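Local coordinates for mandelate racemase/muconate lactonizing enzyme family protein (Bradyrhizobium sp. ORS 278, PDB 3TOY) that is of unknown function but belongs to the mandelate racemase/muconate lactonizing enzyme family, pairing an N-terminal capping domain with a metal-binding enolase-type barrel, at residues P145-L150 with L331-T336; L218-S223 with A234-Y239; R79-P84 with Q120-M125. All blocks are in the same frame, centred on the assembly; numbering follows the deposited sequence.

Interaction 1. Residues P145-L150 with L331-T336; sequences PVVELL and LPVTPT. With P4C (O-acetaldehydyl-hexaethylene glycol), chain H.
Val333 reaches across to the end of the short helix 146-149 and to Leu150 just after it; its CG1 makes the contact with the 145-150 segment, while CB faces the bound glycol. At the branch point, Val333 CB stands 4.0 Å from C5 of the bound O-acetaldehydyl-hexaethylene glycol. From there Val333 CG1, anti to the carbonyl carbon (chi1 -65°), heads for Leu150, where it comes within 3.8 Å of the Leu150 backbone O. The same Val333 methyl lies 4.2 Å from Leu150 CB, so one carbon covers both the carbonyl and the root of that side chain. Val147 CG2 is farther from Val333 CG1, at 4.5 Å. A second apolar pair sits beside this one: Val147 CG2 meets the Pro332 ring, with Pro332 CB at 3.6 Å and CG slightly farther away, the two side chains crossing at about a right angle. Val147 can offer CG2 because that methyl lies anti to its backbone N, while CG1 takes the position between N and the carbonyl carbon (chi1 63°).

In the enolase superfamily an N-terminal capping domain packs against a modified (beta/alpha) barrel. Here a short helix that follows helix 122-142 meets the loop leading from helix 324-330 toward strand 340-342, so residues of the two family regions come together. His329 ND1 and Val147 N share a hydrogen bond, a polar tie beside the apolar contact. The glycol runs along one side of the pair: Leu150 CD2 lies 3.9 Å from its C9, and Val333 O is 3.4 Å from C3. Leu305 of helix 300-314 touches both Leu150 and Val333 and belongs to the same glycol pocket, whereas Val104 of a second subunit packs on Val333.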
ATOM      1  N   PRO A 145      30.156 -15.365 -33.767  1.00 32.89           N
ATOM      2  CA  PRO A 145      30.033 -14.277 -32.798  1.00 31.50           C
ATOM      3  C   PRO A 145      29.195 -14.747 -31.596  1.00 30.86           C
ATOM      4  O   PRO A 145      28.282 -15.568 -31.745  1.00 32.03           O
ATOM      5  CB  PRO A 145      29.285 -13.186 -33.576  1.00 34.40           C
ATOM      6  CG  PRO A 145      28.598 -13.884 -34.707  1.00 36.03           C
ATOM      7  CD  PRO A 145      29.502 -15.065 -35.050  1.00 36.77           C
ATOM      8  N   VAL A 146      29.488 -14.226 -30.416  1.00 30.70           N
ATOM      9  CA  VAL A 146      28.686 -14.600 -29.237  1.00 30.62           C
ATOM     10  C   VAL A 146      27.187 -14.396 -29.486  1.00 25.52           C
ATOM     11  O   VAL A 146      26.377 -15.224 -29.068  1.00 28.75           O
ATOM     12  CB  VAL A 146      29.117 -13.835 -27.975  1.00 30.13           C
ATOM     13  CG1 VAL A 146      28.114 -14.073 -26.809  1.00 25.80           C
ATOM     14  CG2 VAL A 146      30.539 -14.249 -27.565  1.00 31.38           C
ATOM     15  N   VAL A 147      26.807 -13.307 -30.155  1.00 26.71           N
ATOM     16  CA  VAL A 147      25.368 -13.051 -30.385  1.00 29.53           C
ATOM     17  C   VAL A 147      24.658 -14.231 -31.055  1.00 31.67           C
ATOM     18  O   VAL A 147      23.544 -14.577 -30.688  1.00 28.56           O
ATOM     19  CB  VAL A 147      25.107 -11.717 -31.143  1.00 28.67           C
ATOM     20  CG1 VAL A 147      25.723 -11.757 -32.537  1.00 29.15           C
ATOM     21  CG2 VAL A 147      23.577 -11.394 -31.231  1.00 24.01           C
ATOM     22  N   GLU A 148      25.298 -14.883 -32.034  1.00 28.24           N
ATOM     23  CA  GLU A 148      24.692 -16.095 -32.623  1.00 26.21           C
ATOM     24  C   GLU A 148      24.622 -17.272 -31.659  1.00 23.96           C
ATOM     25  O   GLU A 148      23.667 -18.057 -31.708  1.00 30.45           O
ATOM     26  CB  GLU A 148      25.430 -16.506 -33.915  1.00 28.70           C
ATOM     27  CG  GLU A 148      25.166 -15.505 -35.025  1.00 32.32           C
ATOM     28  CD  GLU A 148      26.011 -15.756 -36.267  1.00 50.66           C
ATOM     29  OE1 GLU A 148      26.685 -16.817 -36.339  1.00 38.64           O
ATOM     30  OE2 GLU A 148      25.987 -14.884 -37.164  1.00 41.37           O
ATOM     31  N   LEU A 149      25.602 -17.403 -30.769  1.00 27.39           N
ATOM     32  CA  LEU A 149      25.532 -18.458 -29.774  1.00 29.00           C
ATOM     33  C   LEU A 149      24.281 -18.265 -28.907  1.00 32.15           C
ATOM     34  O   LEU A 149      23.650 -19.234 -28.488  1.00 29.84           O
ATOM     35  CB  LEU A 149      26.760 -18.431 -28.873  1.00 31.28           C
ATOM     36  CG  LEU A 149      28.117 -18.774 -29.487  1.00 43.70           C
ATOM     37  CD1 LEU A 149      29.095 -18.974 -28.359  1.00 45.47           C
ATOM     38  CD2 LEU A 149      28.006 -20.025 -30.346  1.00 42.71           C
ATOM     39  N   LEU A 150      23.936 -16.999 -28.669  1.00 29.39           N
ATOM     40  CA  LEU A 150      22.810 -16.636 -27.798  1.00 28.31           C
ATOM     41  C   LEU A 150      21.439 -16.707 -28.490  1.00 34.27           C
ATOM     42  O   LEU A 150      20.406 -16.347 -27.890  1.00 33.30           O
ATOM     43  CB  LEU A 150      23.053 -15.239 -27.218  1.00 25.21           C
ATOM     44  CG  LEU A 150      24.336 -15.113 -26.387  1.00 28.91           C
ATOM     45  CD1 LEU A 150      24.575 -13.660 -25.940  1.00 28.30           C
ATOM     46  CD2 LEU A 150      24.335 -16.091 -25.199  1.00 26.89           C
ATOM     47  N   LEU A 331      22.794  -6.867 -26.686  1.00 26.52           N
ATOM     48  CA  LEU A 331      21.601  -6.066 -27.003  1.00 28.42           C
ATOM     49  C   LEU A 331      20.643  -6.723 -28.012  1.00 31.32           C
ATOM     50  O   LEU A 331      19.414  -6.635 -27.868  1.00 25.85           O
ATOM     51  CB  LEU A 331      21.996  -4.639 -27.378  1.00 26.46           C
ATOM     52  CG  LEU A 331      22.307  -3.824 -26.128  1.00 24.89           C
ATOM     53  CD1 LEU A 331      23.139  -2.571 -26.446  1.00 26.50           C
ATOM     54  CD2 LEU A 331      20.992  -3.431 -25.412  1.00 25.97           C
ATOM     55  N   PRO A 332      21.186  -7.424 -29.036  1.00 26.80           N
ATOM     56  CA  PRO A 332      20.277  -8.052 -29.993  1.00 26.76           C
ATOM     57  C   PRO A 332      19.383  -9.147 -29.422  1.00 23.99           C
ATOM     58  O   PRO A 332      18.410  -9.524 -30.075  1.00 26.94           O
ATOM     59  CB  PRO A 332      21.237  -8.643 -31.061  1.00 24.76           C
ATOM     60  CG  PRO A 332      22.457  -7.754 -30.967  1.00 23.67           C
ATOM     61  CD  PRO A 332      22.596  -7.502 -29.475  1.00 27.06           C
ATOM     62  N   VAL A 333      19.708  -9.686 -28.241  1.00 21.75           N
ATOM     63  CA  VAL A 333      18.859 -10.715 -27.637  1.00 23.82           C
ATOM     64  C   VAL A 333      18.159 -10.212 -26.364  1.00 25.40           C
ATOM     65  O   VAL A 333      17.646 -11.007 -25.576  1.00 28.06           O
ATOM     66  CB  VAL A 333      19.634 -12.015 -27.351  1.00 27.32           C
ATOM     67  CG1 VAL A 333      20.105 -12.658 -28.710  1.00 25.69           C
ATOM     68  CG2 VAL A 333      20.824 -11.745 -26.409  1.00 26.06           C
ATOM     69  N   THR A 334      18.144  -8.895 -26.199  1.00 25.00           N
ATOM     70  CA  THR A 334      17.579  -8.245 -25.009  1.00 25.70           C
ATOM     71  C   THR A 334      16.194  -7.751 -25.438  1.00 22.49           C
ATOM     72  O   THR A 334      16.090  -6.905 -26.331  1.00 24.64           O
ATOM     73  CB  THR A 334      18.448  -7.061 -24.577  1.00 27.53           C
ATOM     74  OG1 THR A 334      19.763  -7.536 -24.234  1.00 25.99           O
ATOM     75  CG2 THR A 334      17.834  -6.273 -23.362  1.00 23.90           C
ATOM     76  N   PRO A 335      15.126  -8.308 -24.837  1.00 24.10           N
ATOM     77  CA  PRO A 335      13.792  -7.986 -25.317  1.00 23.76           C
ATOM     78  C   PRO A 335      13.515  -6.494 -25.363  1.00 23.30           C
ATOM     79  O   PRO A 335      12.877  -6.024 -26.314  1.00 26.65           O
ATOM     80  CB  PRO A 335      12.871  -8.669 -24.302  1.00 26.09           C
ATOM     81  CG  PRO A 335      13.675  -9.869 -23.848  1.00 25.12           C
ATOM     82  CD  PRO A 335      15.100  -9.317 -23.766  1.00 23.08           C
ATOM     83  N   THR A 336      13.984  -5.747 -24.369  1.00 19.86           N
ATOM     84  CA  THR A 336      13.692  -4.310 -24.319  1.00 22.86           C
ATOM     85  C   THR A 336      14.873  -3.452 -24.755  1.00 25.19           C
ATOM     86  O   THR A 336      15.004  -2.297 -24.344  1.00 24.25           O
ATOM     87  CB  THR A 336      13.221  -3.846 -22.905  1.00 22.01           C
ATOM     88  OG1 THR A 336      14.252  -4.063 -21.919  1.00 21.24           O
ATOM     89  CG2 THR A 336      11.958  -4.626 -22.502  1.00 23.47           C
TER
HETATM   90  O1  P4C H 364      16.520 -13.733 -21.244  1.00 56.69           O
HETATM   91  C2  P4C H 364      17.634 -13.274 -22.024  1.00 51.92           C
HETATM   92  C3  P4C H 364      17.519 -13.735 -23.475  1.00 53.42           C
HETATM   93  O4  P4C H 364      18.137 -15.015 -23.646  1.00 54.66           O
HETATM   94  C5  P4C H 364      18.767 -15.145 -24.932  1.00 57.00           C
HETATM   95  C6  P4C H 364      19.291 -16.560 -25.172  1.00 44.51           C
HETATM   96  O7  P4C H 364      20.477 -16.790 -24.414  1.00 57.08           O
HETATM   97  C8  P4C H 364      20.815 -18.164 -24.198  1.00 43.06           C
HETATM   98  C9  P4C H 364      21.861 -18.224 -23.085  1.00 45.45           C
HETATM   99  O10 P4C H 364      21.285 -18.791 -21.902  1.00 58.09           O
HETATM  100  C11 P4C H 364      21.999 -18.471 -20.709  1.00 53.54           C
HETATM  101  C12 P4C H 364      21.164 -18.883 -19.498  1.00 59.08           C
HETATM  102  O13 P4C H 364      20.099 -17.953 -19.264  1.00 49.44           O
HETATM  103  C14 P4C H 364      19.499 -18.152 -17.977  1.00 49.63           C
HETATM  104  C15 P4C H 364      18.219 -17.326 -17.872  1.00 58.50           C
HETATM  105  O16 P4C H 364      18.525 -16.010 -17.403  1.00 50.93           O

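Interaction 2. Residues L218-S223 with A234-Y239; sequences LDFNQS and ARLADY. With CA (calcium ion), chain E; ACT (acetate ion), chain F.
The Phe220 ring turns its edge to Leu236: CD1 of the leucine lies near the ring plane, 4.1 Å from Phe220 CZ, the two side chains coming from opposite directions. Leu218 CD2 approaches the same Leu236 CD1 at 3.5 Å, the leucines crossing at about a right angle, so a single methyl serves both Leu218 of the strand and Phe220 just after it. The Asp219 carboxylate is met differently: Asn221 N donates to Asp219 OD1 from above its plane, 43° out of it, over 2.8 Å, closing an Asx turn. With CG anti to the backbone N (chi1 -176°), the carboxylate extends from the strand end and Asp219 OD2 binds the calcium ion at 2.4 Å. Water 1 donates to OD1 while also coordinating the ion. Asn221 ND2 gives a nearly straight bond to OXT, itself a calcium ligand, of an acetate probably from the crystallisation liquor. Phe220 O accepts from both N and OG of Ser223, within a type I' turn. Glu245 and Glu271 complete the protein ligands. The Leu236 contact joins strand 215-219 to helix 226-236 within a beta-alpha-beta unit, with an acidic ligand at the strand's C-terminal end, the arrangement of the metal site in enolase-superfamily barrels.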
ATOM      1  N   LEU A 218      21.348  13.594 -20.638  1.00 24.84           N
ATOM      2  CA  LEU A 218      22.157  14.328 -19.648  1.00 27.54           C
ATOM      3  C   LEU A 218      22.532  13.435 -18.472  1.00 29.41           C
ATOM      4  O   LEU A 218      21.657  12.862 -17.839  1.00 25.20           O
ATOM      5  CB  LEU A 218      21.422  15.596 -19.184  1.00 26.56           C
ATOM      6  CG  LEU A 218      22.109  16.465 -18.114  1.00 28.98           C
ATOM      7  CD1 LEU A 218      23.467  16.979 -18.623  1.00 30.77           C
ATOM      8  CD2 LEU A 218      21.210  17.665 -17.704  1.00 24.35           C
ATOM      9  N   ASP A 219      23.837  13.322 -18.192  1.00 22.71           N
ATOM     10  CA  ASP A 219      24.342  12.465 -17.140  1.00 25.13           C
ATOM     11  C   ASP A 219      24.884  13.290 -15.980  1.00 26.66           C
ATOM     12  O   ASP A 219      25.841  14.050 -16.147  1.00 26.19           O
ATOM     13  CB  ASP A 219      25.409  11.546 -17.740  1.00 24.87           C
ATOM     14  CG  ASP A 219      25.969  10.526 -16.756  1.00 31.67           C
ATOM     15  OD1 ASP A 219      25.559  10.492 -15.579  1.00 28.88           O
ATOM     16  OD2 ASP A 219      26.822   9.722 -17.192  1.00 29.97           O
ATOM     17  N   PHE A 220      24.253  13.166 -14.807  1.00 26.76           N
ATOM     18  CA  PHE A 220      24.675  13.888 -13.605  1.00 25.84           C
ATOM     19  C   PHE A 220      25.756  13.162 -12.819  1.00 24.30           C
ATOM     20  O   PHE A 220      26.305  13.714 -11.852  1.00 28.05           O
ATOM     21  CB  PHE A 220      23.479  14.197 -12.665  1.00 25.38           C
ATOM     22  CG  PHE A 220      22.617  15.343 -13.129  1.00 28.89           C
ATOM     23  CD1 PHE A 220      23.147  16.624 -13.245  1.00 30.18           C
ATOM     24  CD2 PHE A 220      21.274  15.151 -13.418  1.00 29.24           C
ATOM     25  CE1 PHE A 220      22.378  17.683 -13.664  1.00 30.40           C
ATOM     26  CE2 PHE A 220      20.467  16.241 -13.842  1.00 32.61           C
ATOM     27  CZ  PHE A 220      21.026  17.503 -13.955  1.00 34.01           C
ATOM     28  N   ASN A 221      26.054  11.920 -13.204  1.00 25.60           N
ATOM     29  CA  ASN A 221      27.082  11.143 -12.501  1.00 26.05           C
ATOM     30  C   ASN A 221      26.937  11.166 -10.982  1.00 29.11           C
ATOM     31  O   ASN A 221      27.922  11.310 -10.263  1.00 27.05           O
ATOM     32  CB  ASN A 221      28.497  11.584 -12.929  1.00 28.67           C
ATOM     33  CG  ASN A 221      28.884  11.013 -14.281  1.00 29.53           C
ATOM     34  OD1 ASN A 221      28.846  11.706 -15.294  1.00 33.60           O
ATOM     35  ND2 ASN A 221      29.180   9.728 -14.305  1.00 28.91           N
ATOM     36  N   GLN A 222      25.705  10.987 -10.489  1.00 26.04           N
ATOM     37  CA  GLN A 222      25.462  10.823  -9.044  1.00 24.51           C
ATOM     38  C   GLN A 222      25.706  12.076  -8.214  1.00 27.68           C
ATOM     39  O   GLN A 222      25.806  11.997  -6.982  1.00 29.12           O
ATOM     40  CB  GLN A 222      26.314   9.701  -8.466  1.00 24.98           C
ATOM     41  CG  GLN A 222      26.276   8.374  -9.244  1.00 21.86           C
ATOM     42  CD  GLN A 222      27.211   7.368  -8.641  1.00 30.78           C
ATOM     43  OE1 GLN A 222      26.980   6.871  -7.525  1.00 24.28           O
ATOM     44  NE2 GLN A 222      28.297   7.055  -9.360  1.00 24.37           N
ATOM     45  N   SER A 223      25.748  13.230  -8.868  1.00 23.67           N
ATOM     46  CA  SER A 223      26.277  14.426  -8.206  1.00 25.92           C
ATOM     47  C   SER A 223      25.242  15.219  -7.399  1.00 29.02           C
ATOM     48  O   SER A 223      25.604  16.140  -6.670  1.00 26.79           O
ATOM     49  CB  SER A 223      26.966  15.329  -9.228  1.00 26.52           C
ATOM     50  OG  SER A 223      26.041  15.754 -10.243  1.00 30.11           O
ATOM     51  N   ALA A 234      13.067  19.679 -13.408  1.00 25.74           N
ATOM     52  CA  ALA A 234      11.880  20.442 -13.812  1.00 28.63           C
ATOM     53  C   ALA A 234      12.260  21.637 -14.698  1.00 29.05           C
ATOM     54  O   ALA A 234      11.526  22.027 -15.615  1.00 30.12           O
ATOM     55  CB  ALA A 234      11.112  20.914 -12.610  1.00 30.25           C
ATOM     56  N   ARG A 235      13.407  22.217 -14.411  1.00 28.21           N
ATOM     57  CA  ARG A 235      13.831  23.414 -15.123  1.00 33.43           C
ATOM     58  C   ARG A 235      14.415  23.048 -16.485  1.00 37.28           C
ATOM     59  O   ARG A 235      14.530  23.899 -17.372  1.00 37.81           O
ATOM     60  CB  ARG A 235      14.849  24.175 -14.270  1.00 34.51           C
ATOM     61  CG  ARG A 235      14.237  24.672 -12.961  1.00 43.20           C
ATOM     62  CD  ARG A 235      13.585  26.054 -13.131  1.00 54.60           C
ATOM     63  NE  ARG A 235      14.614  27.061 -13.386  1.00 54.15           N
ATOM     64  CZ  ARG A 235      15.214  27.780 -12.437  1.00 57.10           C
ATOM     65  NH1 ARG A 235      14.872  27.626 -11.160  1.00 40.69           N
ATOM     66  NH2 ARG A 235      16.164  28.656 -12.764  1.00 46.37           N
ATOM     67  N   LEU A 236      14.791  21.785 -16.652  1.00 30.11           N
ATOM     68  CA  LEU A 236      15.375  21.325 -17.919  1.00 31.79           C
ATOM     69  C   LEU A 236      14.365  20.639 -18.844  1.00 35.88           C
ATOM     70  O   LEU A 236      14.700  20.235 -19.973  1.00 32.36           O
ATOM     71  CB  LEU A 236      16.517  20.343 -17.655  1.00 26.35           C
ATOM     72  CG  LEU A 236      17.747  20.923 -16.961  1.00 35.37           C
ATOM     73  CD1 LEU A 236      18.678  19.814 -16.465  1.00 31.62           C
ATOM     74  CD2 LEU A 236      18.470  21.875 -17.923  1.00 30.16           C
ATOM     75  N   ALA A 237      13.138  20.484 -18.380  1.00 37.54           N
ATOM     76  CA  ALA A 237      12.156  19.712 -19.155  1.00 39.97           C
ATOM     77  C   ALA A 237      11.770  20.356 -20.507  1.00 40.64           C
ATOM     78  O   ALA A 237      11.198  19.699 -21.370  1.00 45.63           O
ATOM     79  CB  ALA A 237      10.928  19.434 -18.311  1.00 40.58           C
ATOM     80  N   ASP A 238      12.099  21.625 -20.703  1.00 38.56           N
ATOM     81  CA  ASP A 238      11.772  22.314 -21.955  1.00 41.76           C
ATOM     82  C   ASP A 238      12.711  21.994 -23.118  1.00 41.55           C
ATOM     83  O   ASP A 238      12.504  22.463 -24.233  1.00 40.90           O
ATOM     84  CB  ASP A 238      11.753  23.830 -21.740  1.00 47.76           C
ATOM     85  CG  ASP A 238      10.499  24.299 -21.037  1.00 65.41           C
ATOM     86  OD1 ASP A 238       9.445  23.645 -21.199  1.00 72.84           O
ATOM     87  OD2 ASP A 238      10.567  25.320 -20.319  1.00 75.33           O
ATOM     88  N   TYR A 239      13.752  21.210 -22.868  1.00 32.27           N
ATOM     89  CA  TYR A 239      14.748  20.959 -23.900  1.00 31.50           C
ATOM     90  C   TYR A 239      14.618  19.596 -24.560  1.00 31.86           C
ATOM     91  O   TYR A 239      15.459  19.210 -25.370  1.00 32.53           O
ATOM     92  CB  TYR A 239      16.139  21.161 -23.334  1.00 28.45           C
ATOM     93  CG  TYR A 239      16.314  22.573 -22.830  1.00 34.88           C
ATOM     94  CD1 TYR A 239      16.546  23.622 -23.718  1.00 38.95           C
ATOM     95  CD2 TYR A 239      16.235  22.860 -21.470  1.00 34.33           C
ATOM     96  CE1 TYR A 239      16.703  24.918 -23.264  1.00 43.92           C
ATOM     97  CE2 TYR A 239      16.381  24.158 -21.010  1.00 40.86           C
ATOM     98  CZ  TYR A 239      16.612  25.181 -21.917  1.00 47.08           C
ATOM     99  OH  TYR A 239      16.763  26.473 -21.464  1.00 45.06           O
TER
HETATM  100 CA    CA E 361      27.087   7.363 -16.836  1.00 26.61          CA
HETATM  101  C   ACT F 362      30.545   7.361 -16.840  1.00 40.34           C
HETATM  102  O   ACT F 362      30.640   6.584 -17.823  1.00 33.82           O
HETATM  103  OXT ACT F 362      29.485   8.014 -16.749  1.00 32.00           O
HETATM  104  CH3 ACT F 362      31.639   7.510 -15.818  1.00 39.59           C
HETATM  105  O   HOH W   1      26.257   8.084 -14.850  1.00 26.22           O
HETATM  106  O   HOH W   2      28.198   6.832 -18.958  1.00 27.19           O

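Interaction 3. Residues R79-P84 with Q120-M125; sequences RLALKP and QGLVGM
Leu122 points its fork at the start of helix 82-95, and its two methyls divide the opposing surface between them. Leu122 CD1 lies 4.0 Å from Pro84 CB, while Leu122 CD2 lies 4.1 Å from Ala81 CB. Ala81 and Pro84, three residues apart, turn their CB atoms toward Leu122 and so present two small apolar points to one branched tip. The leucine reaches them by an extended route: CG is anti to the carbonyl carbon (chi1 -58°) and the chain then runs on straight to CD1 (chi2 176°). Its backbone stands in the first turn of helix 122-142, where Gly121 holds the N-cap position and Met125 N bonds to Gly121 O over 3.1 Å. Leu85 and Leu88, farther along helix 82-95, also touch Leu122 and extend this apolar seam. An interface with another subunit lies beside it: Val123 of that subunit packs on Leu122, and Gln120 bonds through its side-chain amide to Glu251, Gln250 and Trp274 of the same neighbour. The contact joins the segment leading into helix 82-95 to the first turn of helix 122-142, in the helical part of the N-terminal alpha/beta capping domain characteristic of this family.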
ATOM      1  N   ARG A  79      43.692   4.454 -12.173  1.00 43.10           N
ATOM      2  CA  ARG A  79      44.878   3.580 -12.234  1.00 40.68           C
ATOM      3  C   ARG A  79      45.046   2.832 -10.911  1.00 37.64           C
ATOM      4  O   ARG A  79      45.585   1.726 -10.854  1.00 39.37           O
ATOM      5  CB  ARG A  79      46.146   4.373 -12.591  1.00 47.81           C
ATOM      6  CG  ARG A  79      46.575   5.380 -11.537  1.00 58.87           C
ATOM      7  CD  ARG A  79      48.103   5.460 -11.413  1.00 74.69           C
ATOM      8  NE  ARG A  79      48.740   6.028 -12.601  1.00 78.78           N
ATOM      9  CZ  ARG A  79      49.530   5.354 -13.439  1.00 75.52           C
ATOM     10  NH1 ARG A  79      49.802   4.068 -13.232  1.00 64.10           N
ATOM     11  NH2 ARG A  79      50.057   5.976 -14.488  1.00 67.46           N
ATOM     12  N   LEU A  80      44.548   3.436  -9.841  1.00 40.05           N
ATOM     13  CA  LEU A  80      44.555   2.804  -8.534  1.00 39.73           C
ATOM     14  C   LEU A  80      43.942   1.390  -8.543  1.00 42.28           C
ATOM     15  O   LEU A  80      44.353   0.517  -7.781  1.00 38.22           O
ATOM     16  CB  LEU A  80      43.844   3.726  -7.541  1.00 45.19           C
ATOM     17  CG  LEU A  80      43.847   3.405  -6.059  1.00 54.54           C
ATOM     18  CD1 LEU A  80      43.843   4.712  -5.259  1.00 53.61           C
ATOM     19  CD2 LEU A  80      42.635   2.548  -5.730  1.00 54.93           C
ATOM     20  N   ALA A  81      42.970   1.148  -9.419  1.00 35.77           N
ATOM     21  CA  ALA A  81      42.282  -0.142  -9.422  1.00 33.78           C
ATOM     22  C   ALA A  81      43.010  -1.215 -10.263  1.00 35.19           C
ATOM     23  O   ALA A  81      42.664  -2.396 -10.214  1.00 33.26           O
ATOM     24  CB  ALA A  81      40.846   0.033  -9.920  1.00 31.95           C
ATOM     25  N   LEU A  82      43.996  -0.805 -11.051  1.00 33.69           N
ATOM     26  CA  LEU A  82      44.623  -1.738 -12.007  1.00 34.71           C
ATOM     27  C   LEU A  82      45.306  -2.905 -11.320  1.00 32.89           C
ATOM     28  O   LEU A  82      45.007  -4.061 -11.601  1.00 36.00           O
ATOM     29  CB  LEU A  82      45.600  -1.011 -12.934  1.00 35.82           C
ATOM     30  CG  LEU A  82      44.958  -0.022 -13.901  1.00 35.22           C
ATOM     31  CD1 LEU A  82      46.024   0.851 -14.571  1.00 39.32           C
ATOM     32  CD2 LEU A  82      44.132  -0.752 -14.952  1.00 28.30           C
ATOM     33  N   LYS A  83      46.217  -2.617 -10.404  1.00 34.85           N
ATOM     34  CA  LYS A  83      46.976  -3.704  -9.780  1.00 36.83           C
ATOM     35  C   LYS A  83      46.075  -4.691  -9.044  1.00 38.68           C
ATOM     36  O   LYS A  83      46.169  -5.892  -9.259  1.00 35.40           O
ATOM     37  CB  LYS A  83      48.044  -3.148  -8.841  1.00 43.58           C
ATOM     38  CG  LYS A  83      49.239  -2.580  -9.587  1.00 50.90           C
ATOM     39  CD  LYS A  83      50.299  -2.040  -8.641  1.00 54.53           C
ATOM     40  CE  LYS A  83      51.592  -1.739  -9.392  1.00 63.27           C
ATOM     41  NZ  LYS A  83      51.354  -0.897 -10.596  1.00 61.06           N
ATOM     42  N   PRO A  84      45.194  -4.181  -8.171  1.00 37.22           N
ATOM     43  CA  PRO A  84      44.229  -5.034  -7.469  1.00 34.83           C
ATOM     44  C   PRO A  84      43.431  -5.921  -8.447  1.00 31.32           C
ATOM     45  O   PRO A  84      43.286  -7.132  -8.208  1.00 35.84           O
ATOM     46  CB  PRO A  84      43.312  -4.028  -6.770  1.00 33.20           C
ATOM     47  CG  PRO A  84      44.085  -2.786  -6.660  1.00 42.04           C
ATOM     48  CD  PRO A  84      45.060  -2.762  -7.810  1.00 33.33           C
ATOM     49  N   GLN A 120      30.489  -7.692  -4.601  1.00 27.12           N
ATOM     50  CA  GLN A 120      30.374  -6.318  -5.070  1.00 27.79           C
ATOM     51  C   GLN A 120      31.768  -5.700  -5.169  1.00 27.51           C
ATOM     52  O   GLN A 120      32.661  -6.089  -4.423  1.00 28.77           O
ATOM     53  CB  GLN A 120      29.543  -5.456  -4.113  1.00 26.35           C
ATOM     54  CG  GLN A 120      28.100  -5.843  -4.071  1.00 27.31           C
ATOM     55  CD  GLN A 120      27.860  -7.052  -3.201  1.00 37.65           C
ATOM     56  OE1 GLN A 120      28.405  -7.168  -2.094  1.00 37.40           O
ATOM     57  NE2 GLN A 120      27.056  -7.981  -3.707  1.00 36.53           N
ATOM     58  N   GLY A 121      31.941  -4.752  -6.088  1.00 24.11           N
ATOM     59  CA  GLY A 121      33.182  -3.970  -6.169  1.00 24.20           C
ATOM     60  C   GLY A 121      34.211  -4.690  -7.040  1.00 26.73           C
ATOM     61  O   GLY A 121      33.855  -5.386  -7.998  1.00 23.73           O
ATOM     62  N   LEU A 122      35.490  -4.508  -6.717  1.00 27.77           N
ATOM     63  CA  LEU A 122      36.565  -5.022  -7.591  1.00 28.57           C
ATOM     64  C   LEU A 122      36.432  -6.512  -7.886  1.00 25.94           C
ATOM     65  O   LEU A 122      36.668  -6.945  -9.024  1.00 29.31           O
ATOM     66  CB  LEU A 122      37.949  -4.678  -7.009  1.00 27.99           C
ATOM     67  CG  LEU A 122      38.200  -3.184  -6.786  1.00 27.72           C
ATOM     68  CD1 LEU A 122      39.567  -2.944  -6.121  1.00 28.33           C
ATOM     69  CD2 LEU A 122      38.102  -2.347  -8.072  1.00 32.86           C
ATOM     70  N   VAL A 123      36.062  -7.306  -6.875  1.00 24.67           N
ATOM     71  CA  VAL A 123      35.889  -8.735  -7.063  1.00 24.99           C
ATOM     72  C   VAL A 123      34.843  -9.001  -8.133  1.00 29.82           C
ATOM     73  O   VAL A 123      35.031  -9.849  -9.007  1.00 25.54           O
ATOM     74  CB  VAL A 123      35.503  -9.433  -5.724  1.00 26.20           C
ATOM     75  CG1 VAL A 123      34.954 -10.826  -5.957  1.00 25.59           C
ATOM     76  CG2 VAL A 123      36.700  -9.423  -4.749  1.00 27.85           C
ATOM     77  N   GLY A 124      33.732  -8.267  -8.070  1.00 27.00           N
ATOM     78  CA  GLY A 124      32.681  -8.425  -9.071  1.00 25.67           C
ATOM     79  C   GLY A 124      33.128  -8.103 -10.494  1.00 22.45           C
ATOM     80  O   GLY A 124      32.680  -8.739 -11.451  1.00 26.32           O
ATOM     81  N   MET A 125      33.986  -7.097 -10.637  1.00 24.39           N
ATOM     82  CA  MET A 125      34.499  -6.729 -11.961  1.00 24.11           C
ATOM     83  C   MET A 125      35.395  -7.827 -12.526  1.00 29.07           C
ATOM     84  O   MET A 125      35.322  -8.150 -13.720  1.00 27.81           O
ATOM     85  CB  MET A 125      35.265  -5.424 -11.894  1.00 24.28           C
ATOM     86  CG  MET A 125      34.418  -4.229 -11.416  1.00 27.40           C
ATOM     87  SD  MET A 125      35.376  -2.776 -11.028  1.00 30.93           S
ATOM     88  CE  MET A 125      35.658  -2.084 -12.650  1.00 35.05           C
TER

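In the fold
The three contacts are well separated: the centres of interactions 1 and 2 lie 31 Å apart, those of 1 and 3 27 Å, and those of 2 and 3 30 Å. Interaction 3 stays within the N-terminal family region and interaction 2 within the barrel region, while interaction 1 bridges the two. Helix 122-142, which begins in interaction 3, is followed directly by helix 146-149 of interaction 1. Interaction 2 alone carries calcium, through Asp219; interaction 1 lines a glycol pocket instead, and the side chain of Pro84 in interaction 3 is about 7 Å from a nickel ion. Interactions 2 and 3, with nearest atoms about 12 Å apart, both meet the same neighbouring subunit.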